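PDB 1DYS: endoglucanase from Humicola insolens, which hydrolyses internal beta-1,4-glucosidic linkages of cellulose as a family 6 endoglucanase, contributing to the recycling of plant biomass. Local coordinates for residues A[87-99]-A[151-163]. Residues are numbered along the deposited sequence; the frame is centred on the assembly and turned at random.
Sequences NLPDRDCSAGESS and FCRNARGPQQEAI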
loop_
_atom_site.group_PDB
_atom_site.type_symbol
_atom_site.label_atom_id
_atom_site.label_comp_id
_atom_site.label_asym_id
_atom_site.label_seq_id
_atom_site.Cartn_x
_atom_site.Cartn_y
_atom_site.Cartn_z
ATOM N N ASN A 87 7.683 5.504 8.957
ATOM C CA ASN A 87 6.382 4.890 9.348
ATOM C C ASN A 87 5.632 5.774 10.314
ATOM O O ASN A 87 4.874 5.292 11.199
ATOM C CB ASN A 87 6.659 3.498 9.903
ATOM C CG ASN A 87 5.403 2.619 9.861
ATOM O OD1 ASN A 87 4.444 2.899 9.143
ATOM N ND2 ASN A 87 5.426 1.554 10.639
ATOM N N LEU A 88 5.747 7.093 10.157
ATOM C CA LEU A 88 5.064 8.007 11.081
ATOM C C LEU A 88 3.573 7.801 11.129
ATOM O O LEU A 88 2.865 7.520 10.147
ATOM C CB LEU A 88 5.304 9.444 10.524
ATOM C CG LEU A 88 5.158 10.614 11.499
ATOM C CD1 LEU A 88 6.214 10.527 12.593
ATOM C CD2 LEU A 88 5.273 11.931 10.730
ATOM N N PRO A 89 3.009 7.914 12.321
ATOM C CA PRO A 89 1.555 7.853 12.429
ATOM C C PRO A 89 0.979 9.040 11.677
ATOM O O PRO A 89 1.503 10.179 11.684
ATOM C CB PRO A 89 1.210 7.936 13.930
ATOM C CG PRO A 89 2.538 7.666 14.547
ATOM C CD PRO A 89 3.653 8.116 13.609
ATOM N N ASP A 90 -0.077 8.819 10.905
ATOM C CA ASP A 90 -0.719 9.818 10.064
ATOM C C ASP A 90 0.258 10.401 9.038
ATOM O O ASP A 90 0.279 11.608 8.719
ATOM C CB ASP A 90 -1.320 10.964 10.897
ATOM C CG ASP A 90 -2.565 10.511 11.647
ATOM O OD1 ASP A 90 -2.869 9.297 11.591
ATOM O OD2 ASP A 90 -3.210 11.374 12.294
ATOM N N ARG A 91 1.112 9.515 8.557
ATOM C CA ARG A 91 2.137 9.771 7.552
ATOM C C ARG A 91 1.614 10.550 6.358
ATOM O O ARG A 91 0.479 10.340 5.929
ATOM C CB ARG A 91 2.611 8.396 7.033
ATOM C CG ARG A 91 4.053 8.406 6.518
ATOM C CD ARG A 91 4.584 6.988 6.357
ATOM N NE ARG A 91 3.939 6.289 5.218
ATOM C CZ ARG A 91 4.318 5.053 4.894
ATOM N NH1 ARG A 91 5.261 4.336 5.508
ATOM N NH2 ARG A 91 3.656 4.487 3.851
ATOM N N ASP A 92 2.406 11.553 5.892
ATOM C CA ASP A 92 1.994 12.386 4.770
ATOM C C ASP A 92 0.607 12.984 5.012
ATOM O O ASP A 92 -0.308 12.883 4.204
ATOM C CB ASP A 92 1.978 11.597 3.459
ATOM C CG ASP A 92 3.361 11.085 3.106
ATOM O OD1 ASP A 92 4.202 11.967 2.814
ATOM O OD2 ASP A 92 3.669 9.868 3.116
ATOM N N CYS A 93 0.523 13.757 6.121
ATOM C CA CYS A 93 -0.814 14.177 6.565
ATOM C C CYS A 93 -1.560 15.031 5.579
ATOM O O CYS A 93 -2.804 15.124 5.551
ATOM C CB CYS A 93 -0.722 14.835 7.954
ATOM S SG CYS A 93 0.149 16.411 7.969
ATOM N N SER A 94 -0.874 15.779 4.696
ATOM C CA SER A 94 -1.534 16.675 3.763
ATOM C C SER A 94 -2.481 15.974 2.816
ATOM O O SER A 94 -3.408 16.658 2.352
ATOM C CB SER A 94 -0.547 17.545 2.991
ATOM O OG SER A 94 0.051 18.505 3.862
ATOM N N ALA A 95 -2.399 14.655 2.636
ATOM C CA ALA A 95 -3.330 13.933 1.792
ATOM C C ALA A 95 -4.589 13.555 2.572
ATOM O O ALA A 95 -5.569 13.145 1.954
ATOM C CB ALA A 95 -2.610 12.728 1.222
ATOM N N GLY A 96 -4.599 13.770 3.895
ATOM C CA GLY A 96 -5.834 13.594 4.652
ATOM C C GLY A 96 -6.042 12.320 5.418
ATOM O O GLY A 96 -6.988 12.198 6.204
ATOM N N GLU A 97 -5.085 11.397 5.302
ATOM C CA GLU A 97 -5.158 10.112 6.009
ATOM C C GLU A 97 -3.741 9.542 6.012
ATOM O O GLU A 97 -3.045 9.778 5.021
ATOM C CB GLU A 97 -6.100 9.159 5.245
ATOM C CG GLU A 97 -6.060 7.723 5.757
ATOM C CD GLU A 97 -6.851 6.762 4.902
ATOM O OE1 GLU A 97 -7.031 7.012 3.692
ATOM O OE2 GLU A 97 -7.265 5.715 5.460
ATOM N N SER A 98 -3.290 8.820 7.034
ATOM C CA SER A 98 -1.940 8.232 6.931
ATOM C C SER A 98 -1.759 7.487 5.602
ATOM O O SER A 98 -2.605 6.722 5.201
ATOM C CB SER A 98 -1.734 7.206 8.045
ATOM O OG SER A 98 -0.404 6.721 8.045
ATOM N N SER A 99 -0.563 7.661 5.017
ATOM C CA SER A 99 -0.199 6.896 3.836
ATOM C C SER A 99 0.427 5.559 4.282
ATOM O O SER A 99 0.736 4.774 3.380
ATOM C CB SER A 99 0.850 7.649 3.007
ATOM O OG SER A 99 1.992 7.927 3.775
ATOM N N PHE A 151 -6.745 17.930 9.511
ATOM C CA PHE A 151 -6.069 16.668 9.758
ATOM C C PHE A 151 -4.604 16.825 10.134
ATOM O O PHE A 151 -4.143 16.186 11.083
ATOM C CB PHE A 151 -6.268 15.777 8.529
ATOM C CG PHE A 151 -5.727 14.378 8.796
ATOM C CD1 PHE A 151 -6.387 13.497 9.610
ATOM C CD2 PHE A 151 -4.536 13.988 8.207
ATOM C CE1 PHE A 151 -5.909 12.234 9.845
ATOM C CE2 PHE A 151 -4.042 12.715 8.412
ATOM C CZ PHE A 151 -4.712 11.842 9.252
ATOM N N CYS A 152 -3.820 17.595 9.398
ATOM C CA CYS A 152 -2.415 17.812 9.760
ATOM C C CYS A 152 -2.213 18.547 11.086
ATOM O O CYS A 152 -1.314 18.228 11.888
ATOM C CB CYS A 152 -1.687 18.695 8.732
ATOM S SG CYS A 152 -1.197 17.761 7.259
ATOM N N ARG A 153 -3.068 19.547 11.284
ATOM C CA ARG A 153 -2.966 20.354 12.511
ATOM C C ARG A 153 -3.224 19.509 13.739
ATOM O O ARG A 153 -2.594 19.644 14.800
ATOM C CB ARG A 153 -3.945 21.543 12.404
ATOM C CG ARG A 153 -3.487 22.608 11.420
ATOM C CD ARG A 153 -4.254 23.925 11.578
ATOM N NE ARG A 153 -5.620 23.872 11.057
ATOM C CZ ARG A 153 -6.689 23.901 11.868
ATOM N NH1 ARG A 153 -6.547 23.998 13.180
ATOM N NH2 ARG A 153 -7.865 23.826 11.279
ATOM N N ASN A 154 -4.128 18.539 13.608
ATOM C CA ASN A 154 -4.436 17.581 14.635
ATOM C C ASN A 154 -3.310 16.589 14.901
ATOM O O ASN A 154 -3.333 15.951 15.944
ATOM C CB ASN A 154 -5.662 16.736 14.234
ATOM C CG ASN A 154 -6.853 17.153 15.068
ATOM O OD1 ASN A 154 -6.885 16.856 16.265
ATOM N ND2 ASN A 154 -7.795 17.826 14.430
ATOM N N ALA A 155 -2.454 16.358 13.928
ATOM C CA ALA A 155 -1.365 15.401 14.013
ATOM C C ALA A 155 -0.021 15.992 14.424
ATOM O O ALA A 155 0.914 15.305 14.822
ATOM C CB ALA A 155 -1.194 14.815 12.594
ATOM N N ARG A 156 0.068 17.319 14.319
ATOM C CA ARG A 156 1.307 18.066 14.527
ATOM C C ARG A 156 2.018 17.693 15.814
ATOM O O ARG A 156 3.174 17.223 15.809
ATOM C CB ARG A 156 1.012 19.574 14.470
ATOM C CG ARG A 156 2.223 20.487 14.740
ATOM C CD ARG A 156 1.942 21.928 14.440
ATOM N NE ARG A 156 2.953 22.891 14.109
ATOM C CZ ARG A 156 4.168 22.812 13.619
ATOM N NH1 ARG A 156 4.674 21.620 13.354
ATOM N NH2 ARG A 156 4.905 23.900 13.420
ATOM N N GLY A 157 1.371 17.887 16.956
ATOM C CA GLY A 157 1.890 17.604 18.286
ATOM C C GLY A 157 2.526 16.244 18.453
ATOM O O GLY A 157 3.722 16.012 18.696
ATOM N N PRO A 158 1.716 15.193 18.266
ATOM C CA PRO A 158 2.147 13.815 18.364
ATOM C C PRO A 158 3.217 13.499 17.321
ATOM O O PRO A 158 4.154 12.712 17.583
ATOM C CB PRO A 158 0.875 12.962 18.139
ATOM C CG PRO A 158 -0.210 13.943 18.575
ATOM C CD PRO A 158 0.268 15.303 18.070
ATOM N N GLN A 159 3.146 14.108 16.146
ATOM C CA GLN A 159 4.184 13.757 15.144
ATOM C C GLN A 159 5.537 14.304 15.563
ATOM O O GLN A 159 6.579 13.646 15.396
ATOM C CB GLN A 159 3.792 14.161 13.732
ATOM C CG GLN A 159 2.700 13.311 13.105
ATOM C CD GLN A 159 2.411 13.796 11.691
ATOM O OE1 GLN A 159 2.663 14.934 11.340
ATOM N NE2 GLN A 159 1.887 12.909 10.863
ATOM N N GLN A 160 5.563 15.479 16.188
ATOM C CA GLN A 160 6.826 16.033 16.684
ATOM C C GLN A 160 7.391 15.146 17.774
ATOM O O GLN A 160 8.583 14.834 17.833
ATOM C CB GLN A 160 6.684 17.458 17.194
ATOM C CG GLN A 160 6.328 18.490 16.121
ATOM C CD GLN A 160 6.121 19.859 16.746
ATOM O OE1 GLN A 160 5.999 19.983 17.966
ATOM N NE2 GLN A 160 6.050 20.925 15.966
ATOM N N GLU A 161 6.504 14.661 18.664
ATOM C CA GLU A 161 6.912 13.738 19.707
ATOM C C GLU A 161 7.417 12.422 19.107
ATOM O O GLU A 161 8.414 11.868 19.574
ATOM C CB GLU A 161 5.749 13.456 20.673
ATOM C CG GLU A 161 6.113 12.408 21.718
ATOM C CD GLU A 161 5.050 12.227 22.786
ATOM O OE1 GLU A 161 4.165 13.103 22.895
ATOM O OE2 GLU A 161 5.102 11.224 23.530
ATOM N N ALA A 162 6.758 11.938 18.041
ATOM C CA ALA A 162 7.217 10.711 17.406
ATOM C C ALA A 162 8.629 10.833 16.836
ATOM O O ALA A 162 9.453 9.931 17.016
ATOM C CB ALA A 162 6.310 10.275 16.255
ATOM N N ILE A 163 8.874 11.927 16.124
ATOM C CA ILE A 163 10.194 12.090 15.490
ATOM C C ILE A 163 11.281 12.298 16.551
ATOM O O ILE A 163 12.388 11.720 16.543
ATOM C CB ILE A 163 10.154 13.232 14.481
ATOM C CG1 ILE A 163 9.170 12.960 13.331
ATOM C CG2 ILE A 163 11.574 13.379 13.917
ATOM C CD1 ILE A 163 9.101 14.071 12.289
HETATM O O HOH W 1 -4.689 13.735 12.577
HETATM O O HOH W 2 2.624 14.225 7.976
#
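Phe151 lays its ring against the turn at Gly96, whose carbonyl O stands over the centre of one face, 3.4 Å above the plane; a water covers the rim of the opposite face. CG of Phe151 is anti to the backbone N (chi1 -173°), which carries the ring away from its helix into the loop, with CZ 3.4 Å from Asp90 OD2. Carboxylate and ring planes are 31° apart, and the same water donates to Asp90 OD2 and to the carbonyl O of Phe151; the strongest polar partner of the Asp90 side chain is Leu104. With alanine in place of Phe151 the ring is lost, and the Gly96 peptide and Cys93 CB would probably be left facing a gap. The next residue, Cys152, is covalently joined to Cys93, SG to SG at 2.0 Å. In the distorted alpha/beta barrel of family 6, this disulfide ties the loop after strand 79-85 to helix 150-169, one residue after Asp92, assigned as a proton donor of the active site, whose CB points away from the helix. Ala155 CB follows, 4.0 Å from Asp90 OD2. One turn on, beyond the helix kink, Gln159, extended beyond CG, brings its amide to the type II turn from Leu88 to Arg91: NE2 donates to Pro89 O at 2.9 Å, almost straight (174°) and in both amide and carbonyl planes. A second water accepts from Gln159 NE2 and from the backbone N of Cys93. Leu88 crosses Gln159 at about a right angle, CD2 against the amide, while its CD1 packs 3.7 Å from Ala162 CB and 3.9 Å from Ile163 CG1.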